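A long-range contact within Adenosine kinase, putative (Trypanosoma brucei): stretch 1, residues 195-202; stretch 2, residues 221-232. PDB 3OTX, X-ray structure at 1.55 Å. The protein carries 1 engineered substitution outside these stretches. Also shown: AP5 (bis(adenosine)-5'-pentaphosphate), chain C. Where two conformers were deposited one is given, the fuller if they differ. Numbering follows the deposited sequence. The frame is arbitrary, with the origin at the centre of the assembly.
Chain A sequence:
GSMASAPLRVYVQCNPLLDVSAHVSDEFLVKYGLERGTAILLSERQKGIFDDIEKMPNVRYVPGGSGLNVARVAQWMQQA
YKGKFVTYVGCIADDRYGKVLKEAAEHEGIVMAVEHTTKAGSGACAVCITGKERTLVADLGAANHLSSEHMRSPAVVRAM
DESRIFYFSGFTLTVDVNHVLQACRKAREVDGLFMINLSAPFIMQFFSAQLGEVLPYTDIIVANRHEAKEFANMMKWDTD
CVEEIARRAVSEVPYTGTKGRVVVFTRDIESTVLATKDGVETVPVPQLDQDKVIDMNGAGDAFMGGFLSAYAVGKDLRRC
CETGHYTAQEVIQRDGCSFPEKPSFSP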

# COMPACT_ATOMS: atom_id res chain seq x y z
N MET A 195 -5.44 -9.99 -0.03
CA MET A 195 -4.97 -9.14 -1.12
C MET A 195 -3.61 -8.57 -0.76
O MET A 195 -3.40 -8.17 0.39
CB MET A 195 -5.93 -7.99 -1.36
CG MET A 195 -7.39 -8.37 -1.36
SD MET A 195 -8.38 -6.89 -1.48
CE MET A 195 -7.53 -6.08 -2.82
N ILE A 196 -2.72 -8.51 -1.73
CA ILE A 196 -1.43 -7.85 -1.54
C ILE A 196 -1.16 -6.88 -2.67
O ILE A 196 -1.68 -7.06 -3.79
CB ILE A 196 -0.26 -8.85 -1.50
CG1 ILE A 196 -0.21 -9.74 -2.74
CG2 ILE A 196 -0.30 -9.66 -0.27
CD1 ILE A 196 0.88 -10.78 -2.67
N ASN A 197 -0.38 -5.84 -2.38
CA ASN A 197 0.18 -5.00 -3.42
C ASN A 197 1.65 -5.37 -3.54
O ASN A 197 2.27 -5.66 -2.55
CB ASN A 197 -0.00 -3.53 -3.02
CG ASN A 197 0.69 -2.55 -3.96
OD1 ASN A 197 1.55 -1.80 -3.54
ND2 ASN A 197 0.33 -2.58 -5.23
N LEU A 198 2.21 -5.30 -4.74
CA LEU A 198 3.63 -5.60 -4.92
C LEU A 198 4.57 -4.53 -4.36
O LEU A 198 5.75 -4.82 -4.13
CB LEU A 198 3.92 -5.90 -6.39
CG LEU A 198 3.21 -7.14 -6.95
CD1 LEU A 198 3.74 -7.44 -8.35
CD2 LEU A 198 3.43 -8.35 -6.01
N SER A 199 4.06 -3.31 -4.18
CA SER A 199 4.74 -2.17 -3.48
C SER A 199 5.95 -1.54 -4.14
O SER A 199 6.03 -0.31 -4.23
CB SER A 199 5.12 -2.53 -2.04
OG SER A 199 3.98 -2.78 -1.23
N ALA A 200 6.93 -2.34 -4.54
CA ALA A 200 8.15 -1.80 -5.12
C ALA A 200 8.92 -2.85 -5.84
O ALA A 200 8.95 -4.01 -5.41
CB ALA A 200 9.04 -1.16 -4.00
N PRO A 201 9.61 -2.47 -6.93
CA PRO A 201 10.44 -3.46 -7.56
C PRO A 201 11.39 -4.16 -6.60
O PRO A 201 11.64 -5.34 -6.80
CB PRO A 201 11.20 -2.66 -8.63
CG PRO A 201 10.21 -1.59 -9.02
CD PRO A 201 9.51 -1.22 -7.71
N PHE A 202 11.87 -3.50 -5.55
CA PHE A 202 12.82 -4.17 -4.63
C PHE A 202 12.27 -5.36 -3.86
O PHE A 202 13.02 -6.21 -3.38
CB PHE A 202 13.56 -3.19 -3.70
CG PHE A 202 12.76 -2.72 -2.51
CD1 PHE A 202 12.58 -3.52 -1.38
CD2 PHE A 202 12.24 -1.43 -2.51
CE1 PHE A 202 11.86 -3.04 -0.28
CE2 PHE A 202 11.53 -0.96 -1.39
CZ PHE A 202 11.34 -1.76 -0.29
N ILE A 221 -3.86 -9.75 -6.46
CA ILE A 221 -2.57 -9.13 -6.54
C ILE A 221 -2.74 -7.81 -7.27
O ILE A 221 -3.27 -7.78 -8.38
CB ILE A 221 -1.59 -9.98 -7.34
CG1 ILE A 221 -1.42 -11.39 -6.71
CG2 ILE A 221 -0.25 -9.22 -7.49
CD1 ILE A 221 -0.73 -12.39 -7.60
N VAL A 222 -2.30 -6.72 -6.64
CA VAL A 222 -2.43 -5.38 -7.22
C VAL A 222 -1.01 -4.82 -7.38
O VAL A 222 -0.16 -5.01 -6.51
CB VAL A 222 -3.28 -4.47 -6.30
CG1 VAL A 222 -3.40 -3.05 -6.88
CG2 VAL A 222 -4.67 -5.05 -6.14
N ALA A 223 -0.74 -4.18 -8.53
CA ALA A 223 0.56 -3.53 -8.74
C ALA A 223 0.43 -2.46 -9.80
O ALA A 223 -0.61 -2.29 -10.39
CB ALA A 223 1.59 -4.54 -9.18
N ASN A 224 1.51 -1.72 -10.02
CA ASN A 224 1.57 -0.83 -11.16
C ASN A 224 2.33 -1.46 -12.33
O ASN A 224 2.81 -2.59 -12.24
CB ASN A 224 2.18 0.52 -10.76
CG ASN A 224 3.61 0.41 -10.33
OD1 ASN A 224 4.24 -0.64 -10.47
ND2 ASN A 224 4.15 1.49 -9.79
N ARG A 225 2.50 -0.69 -13.40
CA ARG A 225 3.12 -1.19 -14.64
C ARG A 225 4.56 -1.66 -14.37
O ARG A 225 4.99 -2.73 -14.83
CB ARG A 225 3.13 -0.06 -15.68
CG ARG A 225 3.48 -0.54 -17.07
CD ARG A 225 3.98 0.60 -17.96
NE ARG A 225 2.93 1.46 -18.54
CZ ARG A 225 2.46 2.58 -18.00
NH1 ARG A 225 2.91 2.99 -16.81
NH2 ARG A 225 1.54 3.31 -18.65
N HIS A 226 5.29 -0.86 -13.61
CA HIS A 226 6.69 -1.15 -13.36
C HIS A 226 6.88 -2.43 -12.53
O HIS A 226 7.73 -3.27 -12.87
CB HIS A 226 7.31 0.05 -12.66
CG HIS A 226 8.80 0.02 -12.62
ND1 HIS A 226 9.56 1.17 -12.59
CD2 HIS A 226 9.68 -1.01 -12.60
CE1 HIS A 226 10.84 0.85 -12.55
NE2 HIS A 226 10.94 -0.47 -12.57
N GLU A 227 6.09 -2.56 -11.47
CA GLU A 227 6.13 -3.72 -10.60
C GLU A 227 5.69 -4.94 -11.37
O GLU A 227 6.23 -6.02 -11.14
CB GLU A 227 5.21 -3.48 -9.41
CG GLU A 227 5.74 -2.42 -8.44
CD GLU A 227 4.61 -1.78 -7.64
OE1 GLU A 227 3.45 -2.28 -7.66
OE2 GLU A 227 4.86 -0.75 -6.98
N ALA A 228 4.73 -4.80 -12.28
CA ALA A 228 4.32 -5.95 -13.09
C ALA A 228 5.48 -6.45 -13.95
O ALA A 228 5.73 -7.67 -14.05
CB ALA A 228 3.07 -5.61 -13.97
N LYS A 229 6.21 -5.52 -14.57
CA LYS A 229 7.39 -5.93 -15.35
C LYS A 229 8.46 -6.56 -14.46
O LYS A 229 9.14 -7.50 -14.89
CB LYS A 229 7.96 -4.76 -16.14
CG LYS A 229 6.99 -4.21 -17.15
CD LYS A 229 7.57 -2.98 -17.86
CE LYS A 229 6.65 -2.52 -18.95
NZ LYS A 229 7.00 -1.19 -19.47
N GLU A 230 8.62 -6.05 -13.24
CA GLU A 230 9.61 -6.62 -12.32
C GLU A 230 9.20 -8.03 -11.89
O GLU A 230 10.06 -8.90 -11.74
CB GLU A 230 9.86 -5.72 -11.12
CG GLU A 230 11.16 -6.02 -10.39
CD GLU A 230 12.38 -5.65 -11.22
OE1 GLU A 230 12.50 -4.46 -11.62
OE2 GLU A 230 13.20 -6.55 -11.47
N PHE A 231 7.89 -8.23 -11.70
CA PHE A 231 7.31 -9.54 -11.38
C PHE A 231 7.57 -10.53 -12.51
O PHE A 231 7.99 -11.67 -12.27
CB PHE A 231 5.81 -9.39 -11.11
CG PHE A 231 5.18 -10.62 -10.48
CD1 PHE A 231 5.10 -10.74 -9.11
CD2 PHE A 231 4.70 -11.66 -11.29
CE1 PHE A 231 4.53 -11.87 -8.51
CE2 PHE A 231 4.12 -12.79 -10.71
CZ PHE A 231 4.04 -12.90 -9.32
N ALA A 232 7.34 -10.10 -13.76
CA ALA A 232 7.74 -10.89 -14.93
C ALA A 232 9.21 -11.27 -14.89
O ALA A 232 9.54 -12.43 -15.13
CB ALA A 232 7.39 -10.17 -16.24
PA AP5 C . -0.25 4.71 -11.15
O1A AP5 C . 0.72 5.77 -11.65
O2A AP5 C . -0.29 3.46 -12.00
O3A AP5 C . 0.06 4.22 -9.64
PB AP5 C . 1.51 4.01 -8.97
O1B AP5 C . 2.60 3.86 -9.99
O2B AP5 C . 1.35 2.92 -7.97
O3B AP5 C . 1.65 5.42 -8.25
PG AP5 C . 2.89 6.23 -7.67
O1G AP5 C . 2.49 7.68 -7.68
O2G AP5 C . 4.17 6.09 -8.47
O3G AP5 C . 2.91 5.70 -6.22
PD AP5 C . 3.89 6.04 -4.98
O1D AP5 C . 4.97 7.06 -5.32
O2D AP5 C . 4.31 4.71 -4.43
O3D AP5 C . 2.87 6.80 -4.00
PE AP5 C . 1.90 6.10 -2.92
O1E AP5 C . 1.32 4.84 -3.50
O2E AP5 C . 0.93 7.15 -2.37
O5F AP5 C . -1.68 5.41 -10.98
C5F AP5 C . -2.76 4.72 -10.35
C4F AP5 C . -4.06 5.33 -10.82
O4F AP5 C . -4.05 6.74 -10.57
C3F AP5 C . -4.31 5.24 -12.32
O3F AP5 C . -4.94 4.02 -12.63
C2F AP5 C . -5.13 6.46 -12.61
O2F AP5 C . -6.48 6.22 -12.28
C1F AP5 C . -4.59 7.48 -11.60
N9A AP5 C . -3.50 8.33 -12.15
C8A AP5 C . -2.14 8.28 -11.82
N7A AP5 C . -1.50 9.25 -12.53
C5A AP5 C . -2.42 9.91 -13.28
C6A AP5 C . -2.34 10.99 -14.13
N6A AP5 C . -1.21 11.68 -14.30
N1A AP5 C . -3.49 11.45 -14.73
C2A AP5 C . -4.72 10.87 -14.48
N3A AP5 C . -4.79 9.80 -13.61
C4A AP5 C . -3.67 9.35 -13.01
O5J AP5 C . 2.92 5.65 -1.73
C5J AP5 C . 3.66 6.63 -1.03
C4J AP5 C . 3.80 6.08 0.38
O4J AP5 C . 4.72 4.98 0.40
C3J AP5 C . 4.42 7.07 1.37
O3J AP5 C . 3.37 7.57 2.20
C2J AP5 C . 5.47 6.25 2.14
O2J AP5 C . 5.40 6.41 3.55
C1J AP5 C . 5.12 4.84 1.74
N9B AP5 C . 6.23 3.89 1.86
C8B AP5 C . 7.44 4.00 1.23
N7B AP5 C . 8.20 2.96 1.64
C5B AP5 C . 7.48 2.20 2.52
C6B AP5 C . 7.78 1.03 3.23
N6B AP5 C . 8.98 0.43 3.22
N1B AP5 C . 6.79 0.57 4.07
C2B AP5 C . 5.54 1.12 4.16
N3B AP5 C . 5.26 2.30 3.50
C4B AP5 C . 6.23 2.79 2.66
O HOH W 1 2.72 -0.39 -5.44

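How do the two strands join at Ile221 and Val222? They run parallel, and Val222 N donates to Ile196 O at 2.9 Å. Val222 O accepts from Leu198 N at 3.0 Å, so Val222 bonds to the residues on either side of Asn197, the usual parallel pattern. Asn197 ND2 adds a weak bond to Val222 O at 2.8 Å. Ile196 and Ile221 share one face of the sheet, Asn197 and Val222 the other.

What fills the space beyond the strand pairing? Leu198, pointing toward stretch 2, sets CD2 4.1 Å from Ile221 CG2 and CD1 3.7 Å from Ala223 CB.

How is the strand-to-helix turn held? Asn224 OD1 caps the helix by accepting from Glu227 N at 2.8 Å, while Asn224 N donates to Glu227 OE1 at 3.1 Å. Asn224 ND2 reaches the ligand, donating to AP5 O1B at 2.8 Å.

What does the helix offer Pro201 and its neighbours? Pro201 CG sits over a face of the His226 ring, 3.7 Å from His226 CD2. Water 1 lies within hydrogen-bonding reach of Glu227 OE2 (2.7 Å from its O) and of Asn197 OD1 (2.6 Å), bridging the stretches. Glu230 CG then approaches Pro201 O at 3.7 Å. Leu198 CD1 also lies 3.6 Å from Phe231 CD1, so one leucine packs against both strand and helix.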